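TRAP dicarboxylate transporter-DctP subunit (Rhodobacter sphaeroides, PDB 4PE3) probably serves as the periplasmic solute-binding receptor of a TRAP transporter, capturing a substrate, perhaps a carboxylate, in the cleft between two lobes and delivering it to the membrane components. Local coordinates at residues A156-V161 with G224-A229; R175-L180 with A211-V216; V233-H238 with E303-F308; S150-E155 with P241-S246. One frame throughout, in Å; residues are numbered along the deposited sequence.

Contact 1: residues A156-V161 with G224-A229; sequences AFVSKV and GMNDIA. With ZN (zinc ion), chain I.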
loop_
_atom_site.group_PDB
_atom_site.type_symbol
_atom_site.label_atom_id
_atom_site.label_comp_id
_atom_site.label_asym_id
_atom_site.label_seq_id
_atom_site.Cartn_x
_atom_site.Cartn_y
_atom_site.Cartn_z
ATOM N N ALA A 156 -6.663 6.972 5.245
ATOM C CA ALA A 156 -6.878 8.205 5.992
ATOM C C ALA A 156 -6.803 7.899 7.475
ATOM O O ALA A 156 -7.031 6.773 7.891
ATOM C CB ALA A 156 -8.224 8.782 5.642
ATOM N N PHE A 157 -6.486 8.904 8.289
ATOM C CA PHE A 157 -6.376 8.696 9.724
ATOM C C PHE A 157 -7.700 9.046 10.376
ATOM O O PHE A 157 -8.344 10.018 9.997
ATOM C CB PHE A 157 -5.263 9.624 10.269
ATOM C CG PHE A 157 -4.702 9.214 11.616
ATOM C CD1 PHE A 157 -4.178 7.958 11.808
ATOM C CD2 PHE A 157 -4.650 10.105 12.663
ATOM C CE1 PHE A 157 -3.648 7.570 13.030
ATOM C CE2 PHE A 157 -4.117 9.736 13.895
ATOM C CZ PHE A 157 -3.601 8.461 14.067
ATOM N N VAL A 158 -8.023 8.298 11.423
ATOM C CA VAL A 158 -9.206 8.523 12.248
ATOM C C VAL A 158 -8.732 9.172 13.554
ATOM O O VAL A 158 -7.820 8.655 14.195
ATOM C CB VAL A 158 -9.902 7.194 12.560
ATOM C CG1 VAL A 158 -11.022 7.398 13.606
ATOM C CG2 VAL A 158 -10.437 6.559 11.283
ATOM N N SER A 159 -9.322 10.301 13.934
ATOM C CA SER A 159 -8.950 10.935 15.194
ATOM C C SER A 159 -10.106 11.718 15.793
ATOM O O SER A 159 -10.790 12.445 15.090
ATOM C CB SER A 159 -7.722 11.859 15.025
ATOM O OG SER A 159 -7.370 12.398 16.288
ATOM N N LYS A 160 -10.279 11.586 17.108
ATOM C CA LYS A 160 -11.238 12.368 17.877
ATOM C C LYS A 160 -10.692 13.731 18.264
ATOM O O LYS A 160 -11.466 14.632 18.578
ATOM C CB LYS A 160 -11.593 11.677 19.198
ATOM C CG LYS A 160 -12.362 10.415 19.090
ATOM C CD LYS A 160 -12.509 9.705 20.439
ATOM C CE LYS A 160 -13.445 10.451 21.393
ATOM N NZ LYS A 160 -13.884 9.540 22.490
ATOM N N VAL A 161 -9.353 13.861 18.278
ATOM C CA VAL A 161 -8.675 15.068 18.729
ATOM C C VAL A 161 -8.063 15.790 17.532
ATOM O O VAL A 161 -7.686 15.168 16.539
ATOM C CB VAL A 161 -7.589 14.761 19.802
ATOM C CG1 VAL A 161 -8.224 14.183 21.068
ATOM C CG2 VAL A 161 -6.497 13.833 19.266
ATOM N N GLY A 224 -18.756 5.086 9.966
ATOM C CA GLY A 224 -19.144 5.998 11.022
ATOM C C GLY A 224 -17.994 6.503 11.894
ATOM O O GLY A 224 -18.215 7.267 12.835
HETATM N N MSE A 225 -16.774 6.063 11.594
HETATM C CA MSE A 225 -15.589 6.485 12.340
HETATM C C MSE A 225 -15.491 8.011 12.462
HETATM O O MSE A 225 -15.266 8.550 13.553
HETATM C CB MSE A 225 -14.315 6.006 11.644
HETATM C CG MSE A 225 -14.120 4.520 11.570
HETATM SE SE MSE A 225 -14.233 3.700 13.334
HETATM C CE MSE A 225 -13.944 1.868 12.792
ATOM N N ASN A 226 -15.642 8.707 11.345
ATOM C CA ASN A 226 -15.431 10.147 11.293
ATOM C C ASN A 226 -16.561 10.897 11.979
ATOM O O ASN A 226 -16.393 12.068 12.348
ATOM C CB ASN A 226 -15.297 10.612 9.861
ATOM C CG ASN A 226 -14.078 10.020 9.167
ATOM O OD1 ASN A 226 -13.069 9.720 9.796
ATOM N ND2 ASN A 226 -14.177 9.860 7.876
ATOM N N ASP A 227 -17.699 10.238 12.173
ATOM C CA ASP A 227 -18.795 10.841 12.894
ATOM C C ASP A 227 -18.528 10.844 14.403
ATOM O O ASP A 227 -18.805 11.834 15.081
ATOM C CB ASP A 227 -20.109 10.117 12.634
ATOM C CG ASP A 227 -20.638 10.321 11.238
ATOM O OD1 ASP A 227 -19.930 10.717 10.312
ATOM O OD2 ASP A 227 -21.838 10.058 11.059
ATOM N N ILE A 228 -17.989 9.750 14.924
ATOM C CA ILE A 228 -17.687 9.643 16.347
ATOM C C ILE A 228 -16.319 10.256 16.706
ATOM O O ILE A 228 -16.069 10.576 17.875
ATOM C CB ILE A 228 -17.792 8.185 16.853
ATOM C CG1 ILE A 228 -16.771 7.280 16.199
ATOM C CG2 ILE A 228 -19.216 7.651 16.616
ATOM C CD1 ILE A 228 -16.709 5.899 16.832
ATOM N N ALA A 229 -15.492 10.480 15.693
ATOM C CA ALA A 229 -14.122 10.987 15.847
ATOM C C ALA A 229 -13.946 12.034 14.758
ATOM O O ALA A 229 -13.541 11.733 13.637
ATOM C CB ALA A 229 -13.131 9.851 15.708
HETATM ZN ZN ZN I . -23.243 9.418 12.155
HETATM O O HOH W 1 -10.601 9.113 8.403
HETATM O O HOH W 2 -11.659 10.594 12.127
HETATM O O HOH W 3 -16.105 8.727 20.146
#

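Contact 2: residues R175-L180 with A211-V216; sequences RSPEGL and AADYSV. With ZN (zinc ion), chain F.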
loop_
_atom_site.group_PDB
_atom_site.type_symbol
_atom_site.label_atom_id
_atom_site.label_comp_id
_atom_site.label_asym_id
_atom_site.label_seq_id
_atom_site.Cartn_x
_atom_site.Cartn_y
_atom_site.Cartn_z
ATOM N N ARG A 175 -4.956 3.299 17.909
ATOM C CA ARG A 175 -5.013 1.922 17.440
ATOM C C ARG A 175 -4.038 1.727 16.274
ATOM O O ARG A 175 -4.143 2.400 15.250
ATOM C CB ARG A 175 -6.432 1.540 17.024
ATOM C CG ARG A 175 -6.553 0.079 16.601
ATOM C CD ARG A 175 -6.437 -0.111 15.115
ATOM N NE ARG A 175 -6.656 -1.520 14.771
ATOM C CZ ARG A 175 -6.927 -1.968 13.552
ATOM N NH1 ARG A 175 -6.990 -1.130 12.527
ATOM N NH2 ARG A 175 -7.132 -3.271 13.367
ATOM N N SER A 176 -3.136 0.772 16.445
ATOM C CA SER A 176 -2.012 0.600 15.526
ATOM C C SER A 176 -1.775 -0.885 15.317
ATOM O O SER A 176 -1.612 -1.614 16.278
ATOM C CB SER A 176 -0.733 1.205 16.128
ATOM O OG SER A 176 -0.801 2.589 16.419
ATOM N N PRO A 177 -1.714 -1.337 14.062
ATOM C CA PRO A 177 -1.223 -2.696 13.844
ATOM C C PRO A 177 0.178 -2.876 14.419
ATOM O O PRO A 177 0.999 -1.958 14.373
ATOM C CB PRO A 177 -1.214 -2.807 12.321
ATOM C CG PRO A 177 -2.304 -1.887 11.873
ATOM C CD PRO A 177 -2.185 -0.724 12.811
ATOM N N GLU A 178 0.407 -4.046 15.000
ATOM C CA GLU A 178 1.702 -4.533 15.449
ATOM C C GLU A 178 2.778 -4.313 14.399
ATOM O O GLU A 178 2.519 -4.474 13.213
ATOM C CB GLU A 178 1.577 -6.053 15.611
ATOM C CG GLU A 178 2.190 -6.641 16.814
ATOM C CD GLU A 178 1.576 -7.991 17.112
ATOM O OE1 GLU A 178 2.084 -9.021 16.642
ATOM O OE2 GLU A 178 0.560 -8.003 17.794
ATOM N N GLY A 179 3.996 -3.999 14.841
ATOM C CA GLY A 179 5.107 -3.829 13.926
ATOM C C GLY A 179 5.430 -2.378 13.610
ATOM O O GLY A 179 5.363 -1.503 14.465
ATOM N N LEU A 180 5.784 -2.124 12.363
ATOM C CA LEU A 180 6.326 -0.827 11.996
ATOM C C LEU A 180 5.323 0.300 12.231
ATOM O O LEU A 180 5.715 1.383 12.658
ATOM C CB LEU A 180 6.815 -0.850 10.549
ATOM C CG LEU A 180 7.513 0.413 10.052
ATOM C CD1 LEU A 180 8.761 0.752 10.875
ATOM C CD2 LEU A 180 7.862 0.214 8.577
ATOM N N ALA A 211 -7.723 7.718 18.618
ATOM C CA ALA A 211 -7.401 7.798 17.193
ATOM C C ALA A 211 -7.105 6.388 16.677
ATOM O O ALA A 211 -6.880 5.469 17.461
ATOM C CB ALA A 211 -6.189 8.698 16.976
ATOM N N ALA A 212 -7.067 6.220 15.367
ATOM C CA ALA A 212 -6.842 4.901 14.814
ATOM C C ALA A 212 -6.344 4.902 13.404
ATOM O O ALA A 212 -6.782 5.686 12.572
ATOM C CB ALA A 212 -8.142 4.084 14.864
ATOM N N ASP A 213 -5.437 3.961 13.150
ATOM C CA ASP A 213 -5.298 3.364 11.836
ATOM C C ASP A 213 -6.549 2.552 11.560
ATOM O O ASP A 213 -6.914 1.718 12.372
ATOM C CB ASP A 213 -4.054 2.454 11.854
ATOM C CG ASP A 213 -3.846 1.706 10.560
ATOM O OD1 ASP A 213 -4.810 1.100 10.046
ATOM O OD2 ASP A 213 -2.695 1.689 10.064
ATOM N N TYR A 214 -7.209 2.798 10.438
ATOM C CA TYR A 214 -8.282 1.929 10.003
ATOM C C TYR A 214 -8.045 1.684 8.514
ATOM O O TYR A 214 -7.123 0.878 8.156
ATOM C CB TYR A 214 -9.666 2.494 10.377
ATOM C CG TYR A 214 -10.762 1.447 10.325
ATOM C CD1 TYR A 214 -10.802 0.412 11.251
ATOM C CD2 TYR A 214 -11.727 1.476 9.335
ATOM C CE1 TYR A 214 -11.773 -0.567 11.187
ATOM C CE2 TYR A 214 -12.715 0.501 9.269
ATOM C CZ TYR A 214 -12.727 -0.497 10.203
ATOM O OH TYR A 214 -13.717 -1.445 10.138
ATOM N N SER A 215 -8.713 2.437 7.649
ATOM C CA SER A 215 -8.691 2.194 6.215
ATOM C C SER A 215 -8.645 3.495 5.399
ATOM O O SER A 215 -8.251 4.550 5.931
ATOM C CB SER A 215 -9.913 1.346 5.840
ATOM O OG SER A 215 -9.919 0.918 4.485
ATOM N N VAL A 216 -9.019 3.436 4.125
ATOM C CA VAL A 216 -9.127 4.597 3.286
ATOM C C VAL A 216 -10.309 5.442 3.752
ATOM O O VAL A 216 -11.215 4.936 4.429
ATOM C CB VAL A 216 -9.255 4.202 1.808
ATOM C CG1 VAL A 216 -8.027 3.391 1.404
ATOM C CG2 VAL A 216 -10.533 3.408 1.532
HETATM ZN ZN ZN F . -4.777 0.483 8.161
HETATM O O HOH W 4 -2.715 0.280 7.830
HETATM O O HOH W 5 -5.400 -1.412 8.250
#

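Contact 3: residues V233-H238 with E303-F308; sequences VYPGFH and EERAKF. With EDO (1,2-ethanediol), chain D.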
loop_
_atom_site.group_PDB
_atom_site.type_symbol
_atom_site.label_atom_id
_atom_site.label_comp_id
_atom_site.label_asym_id
_atom_site.label_seq_id
_atom_site.Cartn_x
_atom_site.Cartn_y
_atom_site.Cartn_z
ATOM N N VAL A 233 -7.577 12.942 9.417
ATOM C CA VAL A 233 -6.518 13.505 8.605
ATOM C C VAL A 233 -6.601 12.855 7.238
ATOM O O VAL A 233 -6.495 11.625 7.095
ATOM C CB VAL A 233 -5.126 13.325 9.235
ATOM C CG1 VAL A 233 -4.065 14.048 8.410
ATOM C CG2 VAL A 233 -5.089 13.869 10.649
ATOM N N TYR A 234 -6.786 13.693 6.221
ATOM C CA TYR A 234 -6.922 13.264 4.847
ATOM C C TYR A 234 -6.314 14.323 3.933
ATOM O O TYR A 234 -6.656 15.511 4.067
ATOM C CB TYR A 234 -8.416 13.085 4.485
ATOM C CG TYR A 234 -8.556 12.827 3.013
ATOM C CD1 TYR A 234 -8.350 11.552 2.502
ATOM C CD2 TYR A 234 -8.817 13.855 2.124
ATOM C CE1 TYR A 234 -8.407 11.299 1.131
ATOM C CE2 TYR A 234 -8.881 13.625 0.742
ATOM C CZ TYR A 234 -8.685 12.341 0.255
ATOM O OH TYR A 234 -8.737 12.150 -1.115
ATOM N N PRO A 235 -5.415 13.929 3.008
ATOM C CA PRO A 235 -4.881 12.584 2.844
ATOM C C PRO A 235 -4.156 12.111 4.078
ATOM O O PRO A 235 -3.648 12.921 4.859
ATOM C CB PRO A 235 -3.915 12.745 1.657
ATOM C CG PRO A 235 -4.488 13.854 0.886
ATOM C CD PRO A 235 -4.931 14.827 1.954
ATOM N N GLY A 236 -4.167 10.814 4.317
ATOM C CA GLY A 236 -3.420 10.259 5.423
ATOM C C GLY A 236 -1.915 10.430 5.278
ATOM O O GLY A 236 -1.410 10.901 4.254
ATOM N N PHE A 237 -1.199 10.005 6.309
ATOM C CA PHE A 237 0.233 10.273 6.396
ATOM C C PHE A 237 1.050 9.052 6.783
ATOM O O PHE A 237 2.240 9.195 7.072
ATOM C CB PHE A 237 0.516 11.411 7.399
ATOM C CG PHE A 237 -0.048 11.163 8.760
ATOM C CD1 PHE A 237 0.638 10.396 9.667
ATOM C CD2 PHE A 237 -1.290 11.675 9.121
ATOM C CE1 PHE A 237 0.126 10.140 10.913
ATOM C CE2 PHE A 237 -1.826 11.399 10.357
ATOM C CZ PHE A 237 -1.126 10.623 11.254
ATOM N N HIS A 238 0.473 7.848 6.780
ATOM C CA HIS A 238 1.237 6.744 7.328
ATOM C C HIS A 238 1.153 5.372 6.680
ATOM O O HIS A 238 2.093 4.601 6.836
ATOM C CB HIS A 238 1.003 6.617 8.826
ATOM C CG HIS A 238 -0.136 5.727 9.173
ATOM N ND1 HIS A 238 -1.451 6.132 9.110
ATOM C CD2 HIS A 238 -0.155 4.431 9.558
ATOM C CE1 HIS A 238 -2.232 5.117 9.430
ATOM N NE2 HIS A 238 -1.470 4.077 9.721
ATOM N N GLU A 303 5.376 20.478 5.308
ATOM C CA GLU A 303 6.370 20.514 6.380
ATOM C C GLU A 303 6.080 19.513 7.488
ATOM O O GLU A 303 6.976 18.857 7.996
ATOM C CB GLU A 303 6.503 21.930 6.976
ATOM C CG GLU A 303 5.199 22.742 7.109
ATOM C CD GLU A 303 4.742 22.984 8.562
ATOM O OE1 GLU A 303 5.471 22.621 9.511
ATOM O OE2 GLU A 303 3.642 23.547 8.768
ATOM N N GLU A 304 4.812 19.369 7.861
ATOM C CA GLU A 304 4.477 18.428 8.914
ATOM C C GLU A 304 4.649 16.990 8.399
ATOM O O GLU A 304 5.104 16.117 9.115
ATOM C CB GLU A 304 3.064 18.685 9.460
ATOM C CG GLU A 304 2.952 20.002 10.217
ATOM C CD GLU A 304 3.868 20.057 11.386
ATOM O OE1 GLU A 304 4.156 19.003 12.002
ATOM O OE2 GLU A 304 4.313 21.183 11.688
ATOM N N ARG A 305 4.316 16.762 7.146
ATOM C CA ARG A 305 4.510 15.450 6.556
ATOM C C ARG A 305 5.997 15.102 6.483
ATOM O O ARG A 305 6.401 13.967 6.738
ATOM C CB ARG A 305 3.847 15.404 5.186
ATOM C CG ARG A 305 2.314 15.470 5.290
ATOM C CD ARG A 305 1.672 15.516 3.950
ATOM N NE ARG A 305 0.229 15.716 4.061
ATOM C CZ ARG A 305 -0.679 14.756 4.222
ATOM N NH1 ARG A 305 -0.297 13.498 4.258
ATOM N NH2 ARG A 305 -1.963 15.089 4.298
ATOM N N ALA A 306 6.831 16.086 6.132
ATOM C CA ALA A 306 8.287 15.875 6.123
ATOM C C ALA A 306 8.796 15.581 7.538
ATOM O O ALA A 306 9.668 14.739 7.716
ATOM C CB ALA A 306 9.011 17.089 5.536
ATOM N N LYS A 307 8.238 16.251 8.539
ATOM C CA LYS A 307 8.596 15.957 9.917
ATOM C C LYS A 307 8.205 14.514 10.275
ATOM O O LYS A 307 8.960 13.800 10.926
ATOM C CB LYS A 307 7.956 16.982 10.864
ATOM C CG LYS A 307 8.723 18.296 10.901
ATOM C CD LYS A 307 7.891 19.446 11.467
ATOM C CE LYS A 307 7.331 19.116 12.810
ATOM N NZ LYS A 307 6.547 20.279 13.354
ATOM N N PHE A 308 7.023 14.078 9.846
ATOM C CA PHE A 308 6.609 12.705 10.124
ATOM C C PHE A 308 7.553 11.693 9.450
ATOM O O PHE A 308 7.942 10.700 10.062
ATOM C CB PHE A 308 5.156 12.465 9.731
ATOM C CG PHE A 308 4.604 11.191 10.286
ATOM C CD1 PHE A 308 4.158 11.126 11.600
ATOM C CD2 PHE A 308 4.546 10.046 9.507
ATOM C CE1 PHE A 308 3.650 9.935 12.120
ATOM C CE2 PHE A 308 4.040 8.855 10.022
ATOM C CZ PHE A 308 3.597 8.796 11.322
HETATM C C1 EDO D . -6.664 9.536 -2.438
HETATM O O1 EDO D . -7.987 9.749 -1.930
HETATM C C2 EDO D . -5.682 9.236 -1.307
HETATM O O2 EDO D . -5.488 10.392 -0.505
#

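Contact 4: residues S150-E155 with P241-S246; sequences STPGLE and PLVEVS. With ZN (zinc ion), chain F.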
loop_
_atom_site.group_PDB
_atom_site.type_symbol
_atom_site.label_atom_id
_atom_site.label_comp_id
_atom_site.label_asym_id
_atom_site.label_seq_id
_atom_site.Cartn_x
_atom_site.Cartn_y
_atom_site.Cartn_z
ATOM N N SER A 150 0.624 -1.545 -7.784
ATOM C CA SER A 150 -0.679 -0.946 -7.581
ATOM C C SER A 150 -0.856 -0.752 -6.093
ATOM O O SER A 150 0.047 -1.012 -5.326
ATOM C CB SER A 150 -1.740 -1.874 -8.148
ATOM O OG SER A 150 -1.602 -3.191 -7.634
ATOM N N THR A 151 -2.023 -0.268 -5.680
ATOM C CA THR A 151 -2.312 -0.133 -4.262
ATOM C C THR A 151 -3.819 -0.179 -3.973
ATOM O O THR A 151 -4.614 0.286 -4.769
ATOM C CB THR A 151 -1.708 1.193 -3.730
ATOM O OG1 THR A 151 -1.982 1.339 -2.330
ATOM C CG2 THR A 151 -2.297 2.358 -4.470
ATOM N N PRO A 152 -4.195 -0.703 -2.807
ATOM C CA PRO A 152 -5.588 -0.542 -2.366
ATOM C C PRO A 152 -5.847 0.839 -1.742
ATOM O O PRO A 152 -6.967 1.104 -1.281
ATOM C CB PRO A 152 -5.741 -1.624 -1.305
ATOM C CG PRO A 152 -4.353 -1.758 -0.740
ATOM C CD PRO A 152 -3.432 -1.583 -1.906
ATOM N N GLY A 153 -4.829 1.695 -1.694
ATOM C CA GLY A 153 -5.042 3.093 -1.344
ATOM C C GLY A 153 -4.238 3.616 -0.170
ATOM O O GLY A 153 -3.864 2.867 0.733
ATOM N N LEU A 154 -3.956 4.909 -0.211
ATOM C CA LEU A 154 -3.420 5.608 0.955
ATOM C C LEU A 154 -4.538 5.698 1.982
ATOM O O LEU A 154 -5.640 6.190 1.665
ATOM C CB LEU A 154 -2.951 6.993 0.552
ATOM C CG LEU A 154 -2.519 7.918 1.677
ATOM C CD1 LEU A 154 -1.362 7.340 2.481
ATOM C CD2 LEU A 154 -2.191 9.293 1.098
ATOM N N GLU A 155 -4.293 5.191 3.183
ATOM C CA GLU A 155 -5.296 5.234 4.252
ATOM C C GLU A 155 -5.467 6.648 4.758
ATOM O O GLU A 155 -4.525 7.443 4.690
ATOM C CB GLU A 155 -4.891 4.305 5.396
ATOM C CG GLU A 155 -4.811 2.811 5.006
ATOM C CD GLU A 155 -4.822 1.895 6.207
ATOM O OE1 GLU A 155 -4.772 2.377 7.332
ATOM O OE2 GLU A 155 -4.857 0.655 6.030
ATOM N N PRO A 241 -0.249 0.620 1.296
ATOM C CA PRO A 241 0.295 -0.701 0.969
ATOM C C PRO A 241 0.613 -0.907 -0.515
ATOM O O PRO A 241 -0.112 -0.462 -1.395
ATOM C CB PRO A 241 -0.807 -1.664 1.410
ATOM C CG PRO A 241 -1.659 -0.884 2.360
ATOM C CD PRO A 241 -1.570 0.541 1.940
ATOM N N LEU A 242 1.716 -1.602 -0.776
ATOM C CA LEU A 242 2.155 -1.943 -2.128
ATOM C C LEU A 242 1.576 -3.290 -2.524
ATOM O O LEU A 242 1.771 -4.280 -1.825
ATOM C CB LEU A 242 3.688 -1.997 -2.184
ATOM C CG LEU A 242 4.390 -2.050 -3.529
ATOM C CD1 LEU A 242 5.850 -1.645 -3.431
ATOM C CD2 LEU A 242 4.308 -3.453 -4.074
ATOM N N VAL A 243 0.842 -3.293 -3.629
ATOM C CA VAL A 243 0.367 -4.534 -4.245
ATOM C C VAL A 243 1.173 -4.753 -5.518
ATOM O O VAL A 243 1.287 -3.867 -6.373
ATOM C CB VAL A 243 -1.141 -4.464 -4.525
ATOM C CG1 VAL A 243 -1.569 -5.497 -5.518
ATOM C CG2 VAL A 243 -1.877 -4.631 -3.230
ATOM N N GLU A 244 1.845 -5.894 -5.582
ATOM C CA GLU A 244 2.667 -6.205 -6.741
ATOM C C GLU A 244 1.892 -7.021 -7.765
ATOM O O GLU A 244 1.041 -7.852 -7.390
ATOM C CB GLU A 244 3.907 -7.010 -6.331
ATOM C CG GLU A 244 3.622 -8.389 -5.734
ATOM C CD GLU A 244 4.888 -9.130 -5.359
ATOM O OE1 GLU A 244 5.322 -9.023 -4.192
ATOM O OE2 GLU A 244 5.468 -9.836 -6.231
ATOM N N VAL A 245 2.168 -6.757 -9.042
ATOM C CA VAL A 245 1.737 -7.607 -10.151
ATOM C C VAL A 245 3.023 -8.209 -10.692
ATOM O O VAL A 245 3.899 -7.493 -11.185
ATOM C CB VAL A 245 1.032 -6.797 -11.262
ATOM C CG1 VAL A 245 0.614 -7.668 -12.404
ATOM C CG2 VAL A 245 -0.187 -6.072 -10.694
ATOM N N SER A 246 3.142 -9.521 -10.541
ATOM C CA SER A 246 4.371 -10.243 -10.866
ATOM C C SER A 246 4.032 -11.592 -11.488
ATOM O O SER A 246 2.940 -12.127 -11.250
ATOM C CB SER A 246 5.177 -10.488 -9.603
ATOM O OG SER A 246 5.439 -9.264 -8.935
HETATM ZN ZN ZN F . -4.777 0.483 8.161
HETATM O O HOH W 4 -2.715 0.280 7.830
HETATM O O HOH W 5 -5.400 -1.412 8.250
#

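Contact 1: residues A156-V161 with G224-A229
Val158 presses both of its methyl branches onto the short helix 225-228. CG2 of Val158 rests 3.9 Å from CB of Met225, a selenomethionine here, while CG1 of Val158 lies 3.9 Å from CB of Ala229. With CG1 anti to the backbone N (chi1 171°), the two methyls spread along the helix and meet positions one turn apart. Lys160 completes the apolar patch: its CG comes within 3.5 Å of CB of Ala229, after which the chain bends at chi3 and carries NZ off to a hydrogen bond with the carbonyl O of Leu204.

No direct hydrogen bond spans the two segments; water does the polar work. One water accepts from Ser159 N (3.0 Å) and donates both to Asn226 OD1 (2.9 Å) and to Ala229 O (2.7 Å). A second donates to Phe157 O (2.9 Å) and to Asn226 OD1 (2.9 Å), so the amide oxygen is gripped twice. These bridges lie along the outer side of strand 157-159, an outermost strand of the four-stranded mixed sheet, whose antiparallel neighbour is strand 211-213. The sheet edge is thus covered by a helical turn through ordered solvent, and backbone bonds from Phe157 to Val233 and from Ser159 to His231 line the same side.

Further out, ND2 of Asn226 is hydrogen-bonded to OE1 of Gln221, which fixes the flip of the amide and leaves OD1 turned to the waters. Gly224 ends the preceding helix 217-223 in a Schellman motif at positive phi and is at once the N-cap residue of helix 225-228.

Contact 2: residues R175-L180 with A211-V216
Arg175 meets strand 211-213 along most of its length. Its CB packs 3.7 Å from CB of Ala212, the two residues being paired in a parallel beta bridge with their side chains on one sheet face. Backbone bonds show that pairing: Arg175 N donates to Ala211 O at 2.9 Å, and Asp213 N donates to Arg175 O, also at 2.9 Å. Beyond CG the chain turns at chi2 (-95°) and runs forward alongside the strand, bringing CD of Arg175 to 3.3 Å from O of Asp213. NE goes to O of Leu195. At the tip, NH1 donates to Asp213 O over 2.9 Å, nearly straight at 159°; the oxygen lies at the edge of the guanidinium in its plane, although NH1 stands 41° above the carbonyl plane. NH2 is hydrogen-bonded to OG of Ser197, so all three nitrogens are held and the rotation of the group is fixed.

The grip on the Asp213 carbonyl probably steadies the backbone just where it reaches metal. The zinc ion is bound by Asp213 OD1 at 2.0 Å and by the carbonyl O of Tyr214 at 2.4 Å. Asp213 OD2 accepts from a zinc-bound water and from NE2 of His238, which orients the carboxylate, while CD of Pro177 packs 3.7 Å from OD2 of Asp213, the two side chains crossing at about a right angle. With both carboxylate oxygens of Glu155 and two waters, the zinc has six ligand atoms. A metal at the end of a lobe's strands, probably facing the cleft, recalls the metal sites of some TRAP receptors that bind carboxylates.

Contact 3: residues V233-H238 with E303-F308
Arg305 is extended from CG to NE and Phe237 has its CG between backbone N and carbonyl carbon (chi1 55°), a pair of conformations that carries the guanidinium to the loop backbone and the phenyl ring to the helix. NH2 of Arg305 donates to Pro235 O at 2.8 Å, almost straight at 168°, and NH1 of Arg305 donates to Gly236 O at 2.8 Å. Both oxygens lie at the edge of the guanidinium in its plane, yet each donor stands well above the plane of the carbonyl it meets. NE is bonded to the carbonyl O of Trp300 and NH2 also to OD1 of Asp299, so four bonds hold the cation and probably balance part of its charge.

Through this clamp the first turn of helix 302-320 is fastened to the irregular link, with a cis peptide before Pro235, that leads from helix 225-228 to strand 243-248.

The rings form a T-shaped pair, with centroids of Phe237 and Phe308 4.8 Å apart and planes at 73°. CD1 of Phe237 sits over the centre of the Phe308 ring, 3.6 Å above its plane. CB of His238 approaches the same ring obliquely, 4.0 Å from CE2 of Phe308. Phe237 also stacks on the ring of Trp300, and Val184 of helix 180-187 touches Phe308. One turn before Phe308, Glu304 shares a zinc ion with Glu303; Lys307 NZ forms a salt bridge to Glu304 OE2 at 2.9 Å.

Contact 4: residues S150-E155 with P241-S246
Ser150 and Val243 form an antiparallel hydrogen-bonded pair at the end of two neighbouring strands of the five-stranded sheet, where the chain leaves one lobe for the other; such crossing segments make the hinge region of two-lobed solute-binding proteins. Two backbone bonds define the pair: Ser150 N to Val243 O at 2.8 Å and Val243 N to Ser150 O at 3.0 Å.

Past the strand end, a side chain takes over the polar link. At chi1 -180° the Thr151 hydroxyl lies trans to the main-chain nitrogen, and from there OG1 donates to Pro241 O at 2.8 Å, in the carbonyl plane. OG1 of Thr151 in turn accepts from Gly153 N at 2.9 Å, which makes an ST turn and leaves the hydroxyl engaged both as donor and as acceptor.

Apolar contacts follow the same track. CD of Pro152 lies 3.7 Å from CG2 of Val243, and the rings of Pro152 and Pro241 pack at a slant, with CG of Pro152 4.1 Å from CB of Pro241.

Metal binding comes at the far end of 150-155, where the extended Glu155 chelates the zinc ion through OE1 and OE2, each carboxylate oxygen standing 2.1 Å from the metal.

In the fold
From the N terminus, the chain first completes most of the five-stranded sheet, then passes through 150-155 directly into 156-161, so contacts 4 and 1 open back to back. Segment 175-180 follows, and 211-216 closes contact 2 inside the loop that 224-229 closes as contact 1. Both are nested within the larger loop that 241-246 closes as contact 4. Contact 3 opens at 233-238, before that closure, and ends only at 303-308, so it crosses contact 4. Contacts 1 and 2 share the four-stranded sheet, contact 4 joins neighbours in the five-stranded one, and contact 3 brings in helix 302-320. Contacts 2 and 4 converge on one zinc ion.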